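Local coordinates for protein involved in catabolism of external DNA (Legionella pneumophila subsp. pneumophila, PDB 2OO3) that probably methylates the N6 atom of a single adenine in 23S ribosomal RNA, with S-adenosyl-L-methionine as the methyl donor, at residues A15-I18 against K19-L23; K254-L257 against E258-T262; E64-N67 against P68-L71; Y104-I107 against N108-S112; K176-P179 against Y180-N184. All coordinates share one frame; numbering follows the deposited sequence.

Contact 1: A15-I18 against K19-L23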
loop_
_atom_site.group_PDB
_atom_site.type_symbol
_atom_site.label_atom_id
_atom_site.label_comp_id
_atom_site.label_asym_id
_atom_site.label_seq_id
_atom_site.Cartn_x
_atom_site.Cartn_y
_atom_site.Cartn_z
ATOM N N ALA A 15 -1.163 -0.792 -10.018
ATOM C CA ALA A 15 -1.656 -0.385 -8.701
ATOM C C ALA A 15 -0.786 -0.927 -7.590
ATOM O O ALA A 15 -0.504 -0.218 -6.616
ATOM C CB ALA A 15 -3.077 -0.875 -8.503
ATOM N N ASP A 16 -0.375 -2.192 -7.715
ATOM C CA ASP A 16 0.631 -2.752 -6.799
ATOM C C ASP A 16 1.897 -1.920 -6.784
ATOM O O ASP A 16 2.472 -1.669 -5.747
ATOM C CB ASP A 16 0.980 -4.192 -7.175
ATOM C CG ASP A 16 0.081 -5.220 -6.463
ATOM O OD1 ASP A 16 -0.816 -4.810 -5.680
ATOM O OD2 ASP A 16 0.288 -6.443 -6.695
ATOM N N VAL A 17 2.354 -1.498 -7.954
ATOM C CA VAL A 17 3.606 -0.764 -8.015
ATOM C C VAL A 17 3.518 0.528 -7.197
ATOM O O VAL A 17 4.353 0.771 -6.290
ATOM C CB VAL A 17 4.036 -0.458 -9.477
ATOM C CG1 VAL A 17 5.274 0.484 -9.483
ATOM C CG2 VAL A 17 4.358 -1.755 -10.200
ATOM N N ILE A 18 2.498 1.352 -7.475
ATOM C CA ILE A 18 2.405 2.602 -6.726
ATOM C C ILE A 18 2.104 2.383 -5.235
ATOM O O ILE A 18 2.668 3.057 -4.350
ATOM C CB ILE A 18 1.462 3.653 -7.361
ATOM C CG1 ILE A 18 1.440 4.945 -6.494
ATOM C CG2 ILE A 18 0.044 3.133 -7.482
ATOM C CD1 ILE A 18 2.844 5.662 -6.316
ATOM N N LYS A 19 1.244 1.428 -4.934
ATOM C CA LYS A 19 0.932 1.131 -3.531
ATOM C C LYS A 19 2.174 0.653 -2.748
ATOM O O LYS A 19 2.423 1.077 -1.598
ATOM C CB LYS A 19 -0.255 0.152 -3.483
ATOM C CG LYS A 19 -0.179 -0.976 -2.523
ATOM C CD LYS A 19 -1.367 -1.978 -2.638
ATOM C CE LYS A 19 -1.951 -2.104 -4.043
ATOM N NZ LYS A 19 -2.992 -3.174 -4.099
ATOM N N HIS A 20 2.966 -0.220 -3.358
ATOM C CA HIS A 20 4.111 -0.790 -2.646
ATOM C C HIS A 20 5.293 0.172 -2.532
ATOM O O HIS A 20 5.969 0.177 -1.525
ATOM C CB HIS A 20 4.526 -2.122 -3.262
ATOM C CG HIS A 20 3.522 -3.220 -3.031
ATOM N ND1 HIS A 20 3.352 -4.268 -3.911
ATOM C CD2 HIS A 20 2.655 -3.444 -2.006
ATOM C CE1 HIS A 20 2.432 -5.095 -3.441
ATOM N NE2 HIS A 20 1.986 -4.613 -2.293
ATOM N N ILE A 21 5.518 1.009 -3.543
ATOM C CA ILE A 21 6.556 2.021 -3.416
ATOM C C ILE A 21 6.156 2.984 -2.313
ATOM O O ILE A 21 7.013 3.364 -1.487
ATOM C CB ILE A 21 6.778 2.809 -4.740
ATOM C CG1 ILE A 21 7.246 1.831 -5.821
ATOM C CG2 ILE A 21 7.794 3.956 -4.516
ATOM C CD1 ILE A 21 7.286 2.437 -7.250
ATOM N N THR A 22 4.868 3.378 -2.310
ATOM C CA THR A 22 4.309 4.225 -1.234
ATOM C C THR A 22 4.579 3.608 0.134
ATOM O O THR A 22 5.105 4.272 1.020
ATOM C CB THR A 22 2.816 4.478 -1.431
ATOM O OG1 THR A 22 2.645 5.225 -2.658
ATOM C CG2 THR A 22 2.248 5.310 -0.280
ATOM N N LEU A 23 4.218 2.341 0.303
ATOM C CA LEU A 23 4.535 1.616 1.540
ATOM C C LEU A 23 6.032 1.711 1.891
ATOM O O LEU A 23 6.380 2.035 3.019
ATOM C CB LEU A 23 4.109 0.140 1.395
ATOM C CG LEU A 23 4.439 -0.791 2.569
ATOM C CD1 LEU A 23 3.853 -0.305 3.915
ATOM C CD2 LEU A 23 3.945 -2.234 2.251
#

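Contact 2: K254-L257 against E258-T262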
loop_
_atom_site.group_PDB
_atom_site.type_symbol
_atom_site.label_atom_id
_atom_site.label_comp_id
_atom_site.label_asym_id
_atom_site.label_seq_id
_atom_site.Cartn_x
_atom_site.Cartn_y
_atom_site.Cartn_z
ATOM N N LYS A 254 5.758 12.808 -5.399
ATOM C CA LYS A 254 5.674 13.498 -6.684
ATOM C C LYS A 254 6.740 13.010 -7.673
ATOM O O LYS A 254 6.436 12.779 -8.842
ATOM C CB LYS A 254 5.795 15.014 -6.472
ATOM C CG LYS A 254 5.512 15.880 -7.734
ATOM C CD LYS A 254 5.586 17.377 -7.375
ATOM C CE LYS A 254 5.424 18.303 -8.595
ATOM N NZ LYS A 254 6.522 17.990 -9.551
ATOM N N LEU A 255 7.983 12.873 -7.205
ATOM C CA LEU A 255 9.053 12.317 -8.040
ATOM C C LEU A 255 8.693 10.890 -8.451
ATOM O O LEU A 255 8.870 10.506 -9.609
ATOM C CB LEU A 255 10.430 12.320 -7.343
ATOM C CG LEU A 255 11.599 11.742 -8.208
ATOM C CD1 LEU A 255 11.676 12.301 -9.635
ATOM C CD2 LEU A 255 12.984 11.866 -7.535
ATOM N N VAL A 256 8.180 10.105 -7.508
ATOM C CA VAL A 256 7.847 8.722 -7.828
ATOM C C VAL A 256 6.770 8.705 -8.932
ATOM O O VAL A 256 6.920 8.029 -9.953
ATOM C CB VAL A 256 7.339 7.956 -6.583
ATOM C CG1 VAL A 256 6.671 6.581 -6.992
ATOM C CG2 VAL A 256 8.496 7.727 -5.566
ATOM N N LEU A 257 5.678 9.437 -8.703
ATOM C CA LEU A 257 4.548 9.455 -9.644
ATOM C C LEU A 257 4.953 9.976 -11.019
ATOM O O LEU A 257 4.534 9.409 -12.029
ATOM C CB LEU A 257 3.374 10.278 -9.096
ATOM C CG LEU A 257 2.687 9.716 -7.840
ATOM C CD1 LEU A 257 1.801 10.783 -7.161
ATOM C CD2 LEU A 257 1.846 8.482 -8.201
ATOM N N GLU A 258 5.770 11.034 -11.072
ATOM C CA GLU A 258 6.288 11.505 -12.367
ATOM C C GLU A 258 7.035 10.405 -13.076
ATOM O O GLU A 258 6.834 10.196 -14.273
ATOM C CB GLU A 258 7.271 12.662 -12.223
ATOM C CG GLU A 258 6.754 13.934 -11.610
ATOM C CD GLU A 258 7.824 15.020 -11.726
ATOM O OE1 GLU A 258 7.694 16.073 -11.064
ATOM O OE2 GLU A 258 8.801 14.792 -12.505
ATOM N N THR A 259 7.937 9.722 -12.358
ATOM C CA THR A 259 8.667 8.590 -12.947
ATOM C C THR A 259 7.732 7.495 -13.487
ATOM O O THR A 259 7.909 7.012 -14.616
ATOM C CB THR A 259 9.700 7.981 -11.955
ATOM O OG1 THR A 259 10.568 9.022 -11.514
ATOM C CG2 THR A 259 10.536 6.938 -12.611
ATOM N N LEU A 260 6.745 7.099 -12.692
ATOM C CA LEU A 260 5.811 6.040 -13.124
ATOM C C LEU A 260 5.010 6.380 -14.412
ATOM O O LEU A 260 4.728 5.502 -15.250
ATOM C CB LEU A 260 4.873 5.660 -11.964
ATOM C CG LEU A 260 5.604 5.005 -10.776
ATOM C CD1 LEU A 260 4.576 4.656 -9.722
ATOM C CD2 LEU A 260 6.365 3.722 -11.255
ATOM N N THR A 261 4.633 7.644 -14.571
ATOM C CA THR A 261 3.893 8.044 -15.765
ATOM C C THR A 261 4.786 7.940 -17.003
ATOM O O THR A 261 4.262 7.934 -18.111
ATOM C CB THR A 261 3.317 9.462 -15.694
ATOM O OG1 THR A 261 4.377 10.416 -15.589
ATOM C CG2 THR A 261 2.379 9.631 -14.499
ATOM N N THR A 262 6.110 7.855 -16.835
ATOM C CA THR A 262 6.976 7.601 -17.995
ATOM C C THR A 262 6.983 6.110 -18.397
ATOM O O THR A 262 7.375 5.782 -19.504
ATOM C CB THR A 262 8.437 8.093 -17.805
ATOM O OG1 THR A 262 9.144 7.250 -16.883
ATOM C CG2 THR A 262 8.479 9.549 -17.312
#

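Contact 3: E64-N67 against P68-L71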
loop_
_atom_site.group_PDB
_atom_site.type_symbol
_atom_site.label_atom_id
_atom_site.label_comp_id
_atom_site.label_asym_id
_atom_site.label_seq_id
_atom_site.Cartn_x
_atom_site.Cartn_y
_atom_site.Cartn_z
ATOM N N GLU A 64 2.712 -5.100 -17.368
ATOM C CA GLU A 64 2.409 -3.674 -17.499
ATOM C C GLU A 64 2.508 -2.894 -16.212
ATOM O O GLU A 64 2.132 -1.709 -16.168
ATOM C CB GLU A 64 1.011 -3.503 -18.041
ATOM C CG GLU A 64 0.942 -3.899 -19.491
ATOM C CD GLU A 64 -0.431 -3.679 -20.059
ATOM O OE1 GLU A 64 -1.430 -3.764 -19.274
ATOM O OE2 GLU A 64 -0.495 -3.424 -21.285
ATOM N N GLY A 65 2.979 -3.549 -15.152
ATOM C CA GLY A 65 3.124 -2.868 -13.894
ATOM C C GLY A 65 4.577 -2.930 -13.554
ATOM O O GLY A 65 5.363 -2.146 -14.062
ATOM N N ILE A 66 4.928 -3.873 -12.684
ATOM C CA ILE A 66 6.297 -4.053 -12.274
ATOM C C ILE A 66 7.287 -4.326 -13.437
ATOM O O ILE A 66 8.422 -3.864 -13.391
ATOM C CB ILE A 66 6.450 -5.140 -11.169
ATOM C CG1 ILE A 66 7.901 -5.245 -10.666
ATOM C CG2 ILE A 66 6.001 -6.517 -11.650
ATOM C CD1 ILE A 66 8.511 -3.908 -10.214
ATOM N N ASN A 67 6.884 -5.083 -14.460
ATOM C CA ASN A 67 7.906 -5.522 -15.412
ATOM C C ASN A 67 8.710 -4.385 -16.104
ATOM O O ASN A 67 9.939 -4.477 -16.176
ATOM C CB ASN A 67 7.364 -6.541 -16.424
ATOM C CG ASN A 67 8.440 -7.495 -16.915
ATOM O OD1 ASN A 67 9.312 -7.920 -16.143
ATOM N ND2 ASN A 67 8.384 -7.852 -18.201
ATOM N N PRO A 68 8.032 -3.346 -16.645
ATOM C CA PRO A 68 8.818 -2.236 -17.254
ATOM C C PRO A 68 9.716 -1.503 -16.248
ATOM O O PRO A 68 10.808 -1.031 -16.595
ATOM C CB PRO A 68 7.734 -1.265 -17.776
ATOM C CG PRO A 68 6.470 -2.113 -17.890
ATOM C CD PRO A 68 6.577 -3.137 -16.783
ATOM N N VAL A 69 9.254 -1.428 -15.005
ATOM C CA VAL A 69 9.968 -0.726 -13.950
ATOM C C VAL A 69 11.194 -1.565 -13.599
ATOM O O VAL A 69 12.333 -1.032 -13.514
ATOM C CB VAL A 69 9.025 -0.461 -12.706
ATOM C CG1 VAL A 69 9.800 0.075 -11.525
ATOM C CG2 VAL A 69 7.931 0.531 -13.063
ATOM N N TRP A 70 10.968 -2.869 -13.427
ATOM C CA TRP A 70 12.019 -3.811 -13.095
ATOM C C TRP A 70 13.085 -3.905 -14.185
ATOM O O TRP A 70 14.283 -3.870 -13.893
ATOM C CB TRP A 70 11.441 -5.209 -12.878
ATOM C CG TRP A 70 12.484 -6.329 -12.695
ATOM C CD1 TRP A 70 12.783 -7.327 -13.599
ATOM C CD2 TRP A 70 13.323 -6.574 -11.538
ATOM N NE1 TRP A 70 13.755 -8.156 -13.081
ATOM C CE2 TRP A 70 14.106 -7.721 -11.826
ATOM C CE3 TRP A 70 13.494 -5.926 -10.296
ATOM C CZ2 TRP A 70 15.023 -8.264 -10.905
ATOM C CZ3 TRP A 70 14.424 -6.454 -9.380
ATOM C CH2 TRP A 70 15.177 -7.616 -9.700
ATOM N N LEU A 71 12.643 -4.041 -15.427
ATOM C CA LEU A 71 13.580 -4.129 -16.540
ATOM C C LEU A 71 14.484 -2.900 -16.620
ATOM O O LEU A 71 15.661 -3.026 -16.971
ATOM C CB LEU A 71 12.828 -4.328 -17.862
ATOM C CG LEU A 71 12.220 -5.725 -18.012
ATOM C CD1 LEU A 71 11.426 -5.834 -19.284
ATOM C CD2 LEU A 71 13.277 -6.817 -17.950
#

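Contact 4: Y104-I107 against N108-S112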
loop_
_atom_site.group_PDB
_atom_site.type_symbol
_atom_site.label_atom_id
_atom_site.label_comp_id
_atom_site.label_asym_id
_atom_site.label_seq_id
_atom_site.Cartn_x
_atom_site.Cartn_y
_atom_site.Cartn_z
ATOM N N TYR A 104 5.704 -8.908 2.784
ATOM C CA TYR A 104 7.101 -9.188 2.442
ATOM C C TYR A 104 7.933 -7.902 2.389
ATOM O O TYR A 104 9.071 -7.875 2.876
ATOM C CB TYR A 104 7.181 -9.984 1.121
ATOM C CG TYR A 104 8.511 -10.671 0.917
ATOM C CD1 TYR A 104 8.688 -12.012 1.282
ATOM C CD2 TYR A 104 9.580 -10.000 0.329
ATOM C CE1 TYR A 104 9.931 -12.658 1.131
ATOM C CE2 TYR A 104 10.828 -10.659 0.124
ATOM C CZ TYR A 104 10.981 -11.974 0.543
ATOM O OH TYR A 104 12.180 -12.618 0.358
ATOM N N PHE A 105 7.378 -6.815 1.857
ATOM C CA PHE A 105 8.058 -5.512 2.000
ATOM C C PHE A 105 8.242 -5.101 3.470
ATOM O O PHE A 105 9.348 -4.658 3.887
ATOM C CB PHE A 105 7.299 -4.421 1.209
ATOM C CG PHE A 105 7.363 -4.609 -0.300
ATOM C CD1 PHE A 105 8.520 -4.250 -1.017
ATOM C CD2 PHE A 105 6.280 -5.117 -0.994
ATOM C CE1 PHE A 105 8.579 -4.422 -2.422
ATOM C CE2 PHE A 105 6.327 -5.281 -2.406
ATOM C CZ PHE A 105 7.481 -4.943 -3.102
ATOM N N ALA A 106 7.182 -5.209 4.267
ATOM C CA ALA A 106 7.243 -4.731 5.657
ATOM C C ALA A 106 8.274 -5.498 6.507
ATOM O O ALA A 106 9.038 -4.927 7.293
ATOM C CB ALA A 106 5.836 -4.762 6.298
ATOM N N ILE A 107 8.304 -6.811 6.329
ATOM C CA ILE A 107 9.239 -7.643 7.056
ATOM C C ILE A 107 10.666 -7.271 6.677
ATOM O O ILE A 107 11.564 -7.321 7.502
ATOM C CB ILE A 107 8.929 -9.151 6.805
ATOM C CG1 ILE A 107 7.644 -9.545 7.539
ATOM C CG2 ILE A 107 10.033 -9.998 7.350
ATOM C CD1 ILE A 107 7.019 -10.948 7.101
ATOM N N ASN A 108 10.875 -6.846 5.436
ATOM C CA ASN A 108 12.213 -6.427 5.040
ATOM C C ASN A 108 12.670 -5.111 5.640
ATOM O O ASN A 108 13.822 -5.000 6.053
ATOM C CB ASN A 108 12.379 -6.408 3.511
ATOM C CG ASN A 108 12.906 -7.718 2.994
ATOM O OD1 ASN A 108 14.126 -7.964 3.000
ATOM N ND2 ASN A 108 11.995 -8.607 2.616
ATOM N N GLN A 109 11.792 -4.121 5.703
ATOM C CA GLN A 109 12.185 -2.814 6.202
ATOM C C GLN A 109 12.034 -2.548 7.711
ATOM O O GLN A 109 12.686 -1.635 8.266
ATOM C CB GLN A 109 11.402 -1.767 5.439
ATOM C CG GLN A 109 12.097 -1.349 4.139
ATOM C CD GLN A 109 11.253 -0.355 3.419
ATOM O OE1 GLN A 109 10.201 -0.708 2.917
ATOM N NE2 GLN A 109 11.652 0.902 3.442
ATOM N N LEU A 110 11.160 -3.297 8.363
ATOM C CA LEU A 110 10.929 -3.111 9.788
ATOM C C LEU A 110 12.048 -3.725 10.620
ATOM O O LEU A 110 12.929 -4.392 10.065
ATOM C CB LEU A 110 9.541 -3.640 10.193
ATOM C CG LEU A 110 8.398 -2.726 9.697
ATOM C CD1 LEU A 110 7.043 -3.343 10.026
ATOM C CD2 LEU A 110 8.481 -1.368 10.329
ATOM N N ARG A 111 12.020 -3.480 11.938
ATOM C CA ARG A 111 13.123 -3.873 12.819
ATOM C C ARG A 111 12.676 -4.933 13.826
ATOM O O ARG A 111 11.476 -5.144 14.032
ATOM C CB ARG A 111 13.654 -2.622 13.535
ATOM C CG ARG A 111 14.012 -1.579 12.517
ATOM C CD ARG A 111 13.764 -0.181 12.941
ATOM N NE ARG A 111 12.440 0.093 13.507
ATOM C CZ ARG A 111 12.197 1.195 14.208
ATOM N NH1 ARG A 111 13.192 2.065 14.367
ATOM N NH2 ARG A 111 11.008 1.433 14.756
ATOM N N SER A 112 13.640 -5.580 14.476
ATOM C CA SER A 112 13.318 -6.581 15.481
ATOM C C SER A 112 12.468 -6.021 16.596
ATOM O O SER A 112 11.682 -6.769 17.192
ATOM C CB SER A 112 14.593 -7.200 16.068
ATOM O OG SER A 112 15.471 -6.185 16.517
#

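Contact 5: K176-P179 against Y180-N184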
loop_
_atom_site.group_PDB
_atom_site.type_symbol
_atom_site.label_atom_id
_atom_site.label_comp_id
_atom_site.label_asym_id
_atom_site.label_seq_id
_atom_site.Cartn_x
_atom_site.Cartn_y
_atom_site.Cartn_z
ATOM N N LYS A 176 -18.011 2.455 1.629
ATOM C CA LYS A 176 -18.477 3.128 2.854
ATOM C C LYS A 176 -18.024 2.449 4.141
ATOM O O LYS A 176 -17.798 3.143 5.143
ATOM C CB LYS A 176 -19.995 3.357 2.860
ATOM C CG LYS A 176 -20.812 2.166 2.682
ATOM C CD LYS A 176 -22.249 2.455 3.146
ATOM C CE LYS A 176 -23.015 1.144 3.358
ATOM N NZ LYS A 176 -23.506 0.652 2.038
ATOM N N GLU A 177 -17.864 1.119 4.123
ATOM C CA GLU A 177 -17.350 0.420 5.319
ATOM C C GLU A 177 -15.953 0.918 5.718
ATOM O O GLU A 177 -15.652 1.114 6.884
ATOM C CB GLU A 177 -17.286 -1.072 5.070
ATOM C CG GLU A 177 -18.665 -1.711 4.978
ATOM C CD GLU A 177 -18.643 -3.129 4.458
ATOM O OE1 GLU A 177 -17.552 -3.630 4.099
ATOM O OE2 GLU A 177 -19.730 -3.754 4.420
ATOM N N ILE A 178 -15.097 1.090 4.718
ATOM C CA ILE A 178 -13.690 1.401 4.954
ATOM C C ILE A 178 -13.502 2.760 5.615
ATOM O O ILE A 178 -12.882 2.820 6.670
ATOM C CB ILE A 178 -12.832 1.217 3.649
ATOM C CG1 ILE A 178 -12.746 -0.279 3.314
ATOM C CG2 ILE A 178 -11.463 1.860 3.783
ATOM C CD1 ILE A 178 -12.082 -1.163 4.385
ATOM N N PRO A 179 -14.049 3.847 5.032
ATOM C CA PRO A 179 -13.864 5.114 5.743
ATOM C C PRO A 179 -14.527 5.140 7.115
ATOM O O PRO A 179 -14.046 5.840 7.985
ATOM C CB PRO A 179 -14.550 6.131 4.837
ATOM C CG PRO A 179 -14.473 5.503 3.442
ATOM C CD PRO A 179 -14.755 4.043 3.758
ATOM N N TYR A 180 -15.637 4.416 7.274
ATOM C CA TYR A 180 -16.305 4.295 8.570
ATOM C C TYR A 180 -15.340 3.684 9.605
ATOM O O TYR A 180 -15.167 4.230 10.682
ATOM C CB TYR A 180 -17.554 3.423 8.470
ATOM C CG TYR A 180 -18.383 3.387 9.751
ATOM C CD1 TYR A 180 -19.203 4.446 10.081
ATOM C CD2 TYR A 180 -18.333 2.295 10.619
ATOM C CE1 TYR A 180 -19.972 4.435 11.233
ATOM C CE2 TYR A 180 -19.108 2.270 11.796
ATOM C CZ TYR A 180 -19.929 3.352 12.082
ATOM O OH TYR A 180 -20.721 3.383 13.239
ATOM N N ALA A 181 -14.721 2.562 9.252
ATOM C CA ALA A 181 -13.758 1.914 10.126
ATOM C C ALA A 181 -12.528 2.803 10.431
ATOM O O ALA A 181 -12.060 2.856 11.577
ATOM C CB ALA A 181 -13.316 0.581 9.527
ATOM N N ILE A 182 -11.976 3.458 9.412
ATOM C CA ILE A 182 -10.850 4.390 9.652
ATOM C C ILE A 182 -11.269 5.556 10.540
ATOM O O ILE A 182 -10.531 5.935 11.440
ATOM C CB ILE A 182 -10.222 4.905 8.340
ATOM C CG1 ILE A 182 -9.731 3.723 7.493
ATOM C CG2 ILE A 182 -9.092 5.955 8.615
ATOM C CD1 ILE A 182 -9.391 4.078 6.018
ATOM N N LYS A 183 -12.461 6.124 10.316
ATOM C CA LYS A 183 -12.911 7.204 11.179
ATOM C C LYS A 183 -12.933 6.748 12.639
ATOM O O LYS A 183 -12.456 7.477 13.528
ATOM C CB LYS A 183 -14.296 7.735 10.744
ATOM C CG LYS A 183 -14.740 8.981 11.559
ATOM C CD LYS A 183 -16.040 9.560 10.989
ATOM C CE LYS A 183 -16.718 10.453 11.977
ATOM N NZ LYS A 183 -18.048 10.951 11.428
ATOM N N ASN A 184 -13.416 5.530 12.886
ATOM C CA ASN A 184 -13.524 5.025 14.262
ATOM C C ASN A 184 -12.138 4.841 14.874
ATOM O O ASN A 184 -11.903 5.246 16.012
ATOM C CB ASN A 184 -14.257 3.679 14.312
ATOM C CG ASN A 184 -14.177 3.021 15.691
ATOM O OD1 ASN A 184 -13.558 1.944 15.867
ATOM N ND2 ASN A 184 -14.776 3.686 16.690
#

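Contact 1: A15-I18 against K19-L23
Asp16 and Lys19 run side by side on one flank of helix 14-30, and their side chains point the same way. Lys19 NZ forms a salt bridge with Asp16 OD1 at 3.1 Å and meets that oxygen nearly along its C-O axis. A bend at chi3 (31°) turns the lysine chain back toward the aspartate. Asp166, the predicted proton acceptor, also makes a salt bridge with NZ. The other carboxylate oxygen, OD2, accepts a hydrogen bond from the backbone N of Gly12.

The His20 ring lies alongside Asp16, with its plane 32° from the carboxylate plane. His20 CE1 comes to 3.8 Å from Asp16 CG. His20 is predicted to bind S-adenosyl-L-methionine, and its ND1 is hydrogen-bonded to Tyr99 OH. One turn of this helix thus carries polar groups at the probable methyl-transfer site of a Rossmann-like methyltransferase.

A different flank is apolar. Val17 CG1 rests 3.6 Å from Ile21 CD1, the two chains side by side, and both touch helix 81-90 at Tyr83. Thr22 turns its hydroxyl back on its own helix: OG1 donates to Ile18 O at 2.8 Å. Thr22 N binds the same oxygen from the opposite face of the carbonyl plane.

Contact 2: K254-L257 against E258-T262
Lys254 reaches Glu258 through a chain that stays extended as far as CE and bends only at its last torsion (chi4 -60°). Glu258 sets its CG anti to the carbonyl carbon (chi1 -62°) and runs straight on from there. The two chains slant across each other, and their ends meet in a salt bridge that spans 2.7 Å from Lys254 NZ to Glu258 OE1. It joins residues four apart on helix 249-263. Both side chains also touch Tyr271 of strand 270-275.

Next to it, Leu255 O takes two bonds from one residue. Thr259 N and Thr259 OG1 each lie 3.0 Å from Leu255 O and approach it from opposite faces of the carbonyl plane. The hydroxyl is thereby tied to the helix backbone. Leu255 CD1 lies 3.9 Å from Thr259 OG1.

On the buried flank, Val256 and Leu260 lie side by side, with Val256 CG1 3.9 Å from Leu260 CD1. Leu257 is buried as well. Its side chain touches Ile18 of helix 14-30 and Ile223 of strand 220-226. Further along, Thr261 N donates to Leu257 O at 3.1 Å, and Thr261 OG1 donates to Glu258 O at 2.8 Å.

The pattern is that of an amphipathic alpha-helix: an i to i+4 salt bridge on its outer side, and aliphatic side chains turned to helix 14-30 and the central sheet.

Contact 3: E64-N67 against P68-L71
The Asn67 amide and the Trp70 indole are the flat groups here. The amide nears the indole obliquely, and Asn67 OD1 stays 4.3 Å from Trp70 CD1. The same amide meets the side chain of Leu71 at an angle, with Asn67 ND2 3.8 Å from Leu71 CD1. Arg73 makes a cation-pi contact with the indole, and Trp70 NE1 is hydrogen-bonded to Ser94 O.

Pro68 CD lies 3.1 Å from Gly65 O, beside the residues that lead into the helix. Pro68 has no N-H to give, and it occupies the first turn of a short helix, where no backbone bond is required of it. Trp70 N donates to Ile66 O at 2.7 Å, and Leu71 N donates to Asn67 O at 2.8 Å.

Ile66 lies alongside Trp70, pointing the same way. Its CG1 is anti to the backbone N (chi1 -176°), which brings Ile66 CD1 to 4.2 Å from Trp70 CB.

Helix 66-71 packs against two neighbouring helices and a loop. Ile66 and Trp70 touch Ile87 of helix 81-90, while Pro68 and Val69 touch Tyr263 and Leu260 of helix 249-263. Ile66, Asn67 and Trp70 also touch Leu96 in a loop.

Contact 4: Y104-I107 against N108-S112
Tyr104 O is gripped twice by Asn108. The side-chain ND2 donates to it at 3.0 Å and the bond is nearly straight, 174° at the hydrogen. The oxygen lies in the amide plane of Asn108. Asn108 N donates to Tyr104 O as well, at a longer 3.3 Å, and the two donors reach it from opposite faces of the carbonyl plane. Asn108 N also makes a weak bond to Phe105 O.

The amide is held at its other end too. Asn108 OD1 accepts a hydrogen bond from Gln89 NE2, and Gln89 OE1 pairs with Tyr104 OH. Gln89 therefore ties the tyrosine and the asparagine together and fixes the rotation of the amide.

Tyr104 and Asn108 are set at a slant, with ring and amide planes 45° apart. Asn108 ND2 comes to 3.4 Å from Tyr104 CE2. The tyrosine places CG anti to its backbone N (chi1 -162°), and this brings the ring up beside the amide.

Further along, Leu110 N donates to Ala106 O at 2.9 Å, and Leu110 CD1 lies 4.2 Å from Ala106 CB. Both side chains touch Leu116 of strand 115-119. Gln109 NE2 binds Thr24 O of helix 14-30, while its OE1 is buried without a partner in the model.

Leu110 is the first residue to leave helical geometry. This is the C-terminal end of helix 102-109, which starts at Ser102, a predicted S-adenosyl-L-methionine ligand, and packs between helices 14-30 and 81-90 and the Rossmann-like sheet.

Contact 5: K176-P179 against Y180-N184
Helix 174-188 is the crossover helix of a beta-alpha-beta unit. It connects strand 161-165 to strand 193-200 in the Rossmann-like core, and Pro179 lies inside it at a kink. The proline nitrogen has no hydrogen, so the bond to the preceding turn is missing there.

The backbone bonds continue across the kink. Tyr180 N donates to Lys176 O at a long 3.3 Å, and Ala181 N donates to Glu177 O at 2.9 Å. Ile182 N binds Ile178 O at 3.0 Å. The carbonyl of Pro179 is used as well, since Lys183 N reaches Pro179 O at 2.8 Å.

Among the side chains, the isoleucines meet most directly. Ile178 CG2 lies 3.8 Å from Ile182 CD1, and the two branched chains slant past one another. Ile178 CG2 is anti to the backbone N, beside the carbonyl carbon. Ile182 has CG1 anti to the carbonyl carbon (chi1 -58°), which brings its CD1 back toward Ile178.

Tyr180 CB packs 3.3 Å from Lys176 O, and the end of its side chain leads away from the earlier turn. Glu177 makes a salt bridge with Arg171 through OE1.

Ile178 and Ile182 both pack on Val196 of strand 193-200. Pro179 touches Phe209 and Met213 of helix 203-216, and Ala181 meets Val147 and Leu150 of helix 146-153.

Contacts 1 and 4 are buried, while contacts 2, 3 and 5 each have an open side. Contact 1 is nearest the chain centre and touches contacts 2, 3 and 4. Ile18 CD1 meets Leu257 CD2 of contact 2 at 3.5 Å, and His20 ND1 meets Phe105 CE2 of contact 4 at 3.5 Å. Contacts 2 and 3 meet through Leu260 and Val69. Contact 5 stands apart, about 13 Å from contact 1 at the nearest atoms. Salt bridges between the segments occur in contacts 1 and 2: the first beside the predicted active-site aspartate, the second on an outer helix flank. Contact 4 uses an amide instead. Contacts 3 and 5 each contain a proline, at a helix start and at a kink.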